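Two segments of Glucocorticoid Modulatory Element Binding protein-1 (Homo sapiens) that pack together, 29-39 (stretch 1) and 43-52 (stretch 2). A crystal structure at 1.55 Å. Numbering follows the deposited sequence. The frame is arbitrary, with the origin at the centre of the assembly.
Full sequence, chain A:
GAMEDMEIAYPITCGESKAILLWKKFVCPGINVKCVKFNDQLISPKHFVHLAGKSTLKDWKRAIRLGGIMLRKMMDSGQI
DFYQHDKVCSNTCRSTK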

# COMPACT_ATOMS: atom_id res chain seq x y z
N PRO A 29 -6.46 -6.75 -4.83
CA PRO A 29 -5.96 -5.53 -5.49
C PRO A 29 -5.52 -4.42 -4.53
O PRO A 29 -5.36 -3.26 -4.94
CB PRO A 29 -7.15 -5.11 -6.35
CG PRO A 29 -8.29 -5.41 -5.44
CD PRO A 29 -7.94 -6.76 -4.83
N GLY A 30 -5.36 -4.78 -3.26
CA GLY A 30 -4.91 -3.84 -2.24
C GLY A 30 -5.73 -2.64 -1.82
O GLY A 30 -5.77 -2.32 -0.63
N ILE A 31 -6.39 -1.98 -2.76
CA ILE A 31 -7.15 -0.77 -2.46
C ILE A 31 -8.02 -0.77 -1.20
O ILE A 31 -7.92 0.15 -0.38
CB ILE A 31 -8.00 -0.34 -3.69
CG1 ILE A 31 -8.57 1.06 -3.47
CG2 ILE A 31 -9.11 -1.34 -3.95
CD1 ILE A 31 -9.15 1.68 -4.71
N ASN A 32 -8.86 -1.79 -1.02
CA ASN A 32 -9.73 -1.86 0.16
C ASN A 32 -9.32 -2.95 1.15
O ASN A 32 -10.14 -3.40 1.95
CB ASN A 32 -11.18 -2.08 -0.27
CG ASN A 32 -11.74 -0.92 -1.05
OD1 ASN A 32 -11.68 0.23 -0.60
ND2 ASN A 32 -12.27 -1.20 -2.23
N VAL A 33 -8.06 -3.35 1.09
CA VAL A 33 -7.55 -4.39 1.98
C VAL A 33 -6.90 -3.72 3.18
O VAL A 33 -6.07 -2.82 3.01
CB VAL A 33 -6.51 -5.26 1.26
CG1 VAL A 33 -6.00 -6.35 2.20
CG2 VAL A 33 -7.11 -5.87 0.00
N LYS A 34 -7.26 -4.14 4.38
CA LYS A 34 -6.68 -3.55 5.58
C LYS A 34 -5.27 -4.11 5.76
O LYS A 34 -5.07 -5.21 6.26
CB LYS A 34 -7.57 -3.85 6.80
CG LYS A 34 -8.94 -3.20 6.67
CD LYS A 34 -9.80 -3.41 7.90
CE LYS A 34 -11.15 -2.72 7.75
NZ LYS A 34 -12.00 -2.87 8.96
N CYS A 35 -4.29 -3.32 5.32
CA CYS A 35 -2.90 -3.73 5.38
C CYS A 35 -1.96 -2.60 5.77
O CYS A 35 -0.74 -2.75 5.73
CB CYS A 35 -2.47 -4.31 4.03
SG CYS A 35 -2.63 -3.16 2.63
N VAL A 36 -2.53 -1.46 6.14
CA VAL A 36 -1.72 -0.31 6.53
C VAL A 36 -1.96 0.05 8.00
O VAL A 36 -3.10 0.26 8.41
CB VAL A 36 -2.07 0.93 5.68
CG1 VAL A 36 -1.31 2.14 6.18
CG2 VAL A 36 -1.73 0.66 4.22
N LYS A 37 -0.89 0.10 8.78
CA LYS A 37 -1.01 0.46 10.19
C LYS A 37 -0.80 1.97 10.28
O LYS A 37 0.27 2.48 9.91
CB LYS A 37 0.02 -0.29 11.04
CG LYS A 37 -0.11 -0.06 12.54
CD LYS A 37 0.84 -0.97 13.32
CE LYS A 37 0.76 -0.72 14.82
NZ LYS A 37 1.27 0.63 15.21
N PHE A 38 -1.82 2.68 10.75
CA PHE A 38 -1.78 4.13 10.87
C PHE A 38 -2.43 4.49 12.20
O PHE A 38 -3.61 4.22 12.42
CB PHE A 38 -2.56 4.75 9.71
CG PHE A 38 -2.48 6.25 9.64
CD1 PHE A 38 -1.25 6.89 9.61
CD2 PHE A 38 -3.64 7.01 9.56
CE1 PHE A 38 -1.17 8.28 9.49
CE2 PHE A 38 -3.57 8.40 9.44
CZ PHE A 38 -2.33 9.03 9.40
N ASN A 39 -1.65 5.09 13.10
CA ASN A 39 -2.12 5.47 14.42
C ASN A 39 -2.71 4.27 15.17
O ASN A 39 -3.76 4.35 15.81
CB ASN A 39 -3.13 6.61 14.33
CG ASN A 39 -2.49 7.91 13.88
OD1 ASN A 39 -1.38 8.23 14.30
ND2 ASN A 39 -3.18 8.66 13.04
N ILE A 43 -5.83 -0.08 8.52
CA ILE A 43 -6.75 0.48 7.54
C ILE A 43 -6.30 0.15 6.12
O ILE A 43 -5.23 -0.41 5.90
CB ILE A 43 -6.87 2.02 7.67
CG1 ILE A 43 -5.53 2.69 7.36
CG2 ILE A 43 -7.34 2.38 9.07
CD1 ILE A 43 -5.58 4.21 7.42
N SER A 44 -7.14 0.49 5.15
CA SER A 44 -6.82 0.22 3.76
C SER A 44 -6.00 1.35 3.15
O SER A 44 -5.97 2.46 3.67
CB SER A 44 -8.11 0.09 2.95
OG SER A 44 -8.77 1.34 2.89
N PRO A 45 -5.32 1.06 2.03
CA PRO A 45 -4.52 2.08 1.35
C PRO A 45 -5.42 3.25 0.93
O PRO A 45 -5.01 4.41 0.98
CB PRO A 45 -3.95 1.33 0.15
CG PRO A 45 -3.74 -0.04 0.71
CD PRO A 45 -5.02 -0.28 1.50
N LYS A 46 -6.65 2.94 0.52
CA LYS A 46 -7.59 3.98 0.10
C LYS A 46 -7.86 4.94 1.26
O LYS A 46 -7.87 6.16 1.07
CB LYS A 46 -8.90 3.37 -0.38
CG LYS A 46 -9.86 4.41 -0.96
CD LYS A 46 -11.15 3.77 -1.47
CE LYS A 46 -12.01 4.79 -2.19
NZ LYS A 46 -13.31 4.22 -2.65
N HIS A 47 -8.08 4.39 2.45
CA HIS A 47 -8.35 5.24 3.61
C HIS A 47 -7.12 6.00 4.06
O HIS A 47 -7.21 7.18 4.42
CB HIS A 47 -8.93 4.41 4.75
CG HIS A 47 -10.35 3.98 4.51
ND1 HIS A 47 -11.00 3.06 5.30
CD2 HIS A 47 -11.24 4.36 3.56
CE1 HIS A 47 -12.23 2.89 4.85
NE2 HIS A 47 -12.40 3.67 3.80
N PHE A 48 -5.96 5.35 4.04
CA PHE A 48 -4.73 6.03 4.43
C PHE A 48 -4.52 7.24 3.51
O PHE A 48 -4.25 8.35 3.98
CB PHE A 48 -3.54 5.08 4.31
CG PHE A 48 -2.21 5.74 4.54
CD1 PHE A 48 -1.98 6.49 5.69
CD2 PHE A 48 -1.18 5.61 3.61
CE1 PHE A 48 -0.75 7.11 5.91
CE2 PHE A 48 0.06 6.22 3.82
CZ PHE A 48 0.27 6.97 4.97
N VAL A 49 -4.64 7.01 2.21
CA VAL A 49 -4.46 8.08 1.23
C VAL A 49 -5.45 9.22 1.46
O VAL A 49 -5.10 10.39 1.34
CB VAL A 49 -4.61 7.52 -0.21
CG1 VAL A 49 -4.66 8.67 -1.22
CG2 VAL A 49 -3.44 6.60 -0.53
N HIS A 50 -6.69 8.87 1.80
CA HIS A 50 -7.69 9.90 2.04
C HIS A 50 -7.34 10.75 3.25
O HIS A 50 -7.39 11.98 3.19
CB HIS A 50 -9.07 9.29 2.26
CG HIS A 50 -10.14 10.32 2.39
ND1 HIS A 50 -10.66 10.98 1.30
CD2 HIS A 50 -10.71 10.89 3.48
CE1 HIS A 50 -11.51 11.91 1.71
NE2 HIS A 50 -11.55 11.87 3.03
N LEU A 51 -6.99 10.08 4.34
CA LEU A 51 -6.63 10.78 5.57
C LEU A 51 -5.37 11.62 5.40
O LEU A 51 -5.20 12.64 6.07
CB LEU A 51 -6.44 9.77 6.71
CG LEU A 51 -7.72 9.03 7.12
CD1 LEU A 51 -7.39 7.97 8.17
CD2 LEU A 51 -8.74 10.02 7.67
N ALA A 52 -4.49 11.19 4.50
CA ALA A 52 -3.25 11.90 4.23
C ALA A 52 -3.52 13.07 3.28
O ALA A 52 -2.62 13.88 3.02
CB ALA A 52 -2.22 10.95 3.62
O HOH W 1 -11.33 0.95 2.10
O HOH W 2 -13.76 2.72 -0.13

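The apolar centre of this contact is built from Val36, Phe38, Ile43, Pro45 and Phe48. Val36 and Ile43 form an antiparallel bridge, and their side chains lie on the same face of the sheet, with Val36 CB 4.2 Å from Ile43 CG1. Val36 also reaches the helix. Its CG1 sits over one face of the Phe48 ring, 4.1 Å from Phe48 CG, and its CG2 lies 4.1 Å from Pro45 CG. The two methyls thus meet different residues of the first helical turn.

Phe38 and Phe48 make an edge-to-face aromatic pair. The edge of Phe48 points at the face of Phe38, with ring centroids 5.1 Å apart and planes at 67°. The closest atoms are Phe38 CD1 and Phe48 CE1, at 3.7 Å. Ile43 fills the space beside this pair, its CD1 3.8 Å from Phe38 CB. Farther out, Leu51 CD1 meets the edge of the Phe38 ring, 4.0 Å from Phe38 CE2. Phe48 and Leu51 are three residues apart, so the helix presents both to the same ring.

Backbone hydrogen bonds hold the two stretches in register. Ile43 N donates to Val36 O at 2.8 Å, nearly in line. In return, Val36 N donates to Ile43 O at 2.9 Å. Cys35 N adds a weak bond to Ile43 O at 3.1 Å. Ile43 O also takes a CA-H...O contact from Lys34 CA at 3.5 Å.

Beyond the bridge, the chain packs against the start of the helix. Cys35 SG lies 3.8 Å from Pro45 CG. Val33 O receives a CA-H...O contact from Ser44 CA at 3.2 Å. Gly30 to Val33 form a type I turn. Gly30 has a positive phi, which favours glycine, and its O lies 3.0 Å from Pro45 CD. Within the same turn, Ile31 O accepts from Lys46 N at 3.2 Å. This amide is in the first turn of the helix, where no preceding helical turn supplies a carbonyl. Ser44 caps the helix from within its own stretch: Ser44 OG accepts from His47 N at 3.2 Å.

At the polar edge, two waters join the stretches through Asn32. Water 1 donates to Asn32 OD1 at 2.8 Å and is hydrogen-bonded to Ser44 OG at 2.7 Å. Water 2 donates to Asn32 OD1 at 3.3 Å and accepts from Lys46 NZ at 3.0 Å. The extended Lys46 side chain passes close by, its CD 3.7 Å from Asn32 OD1.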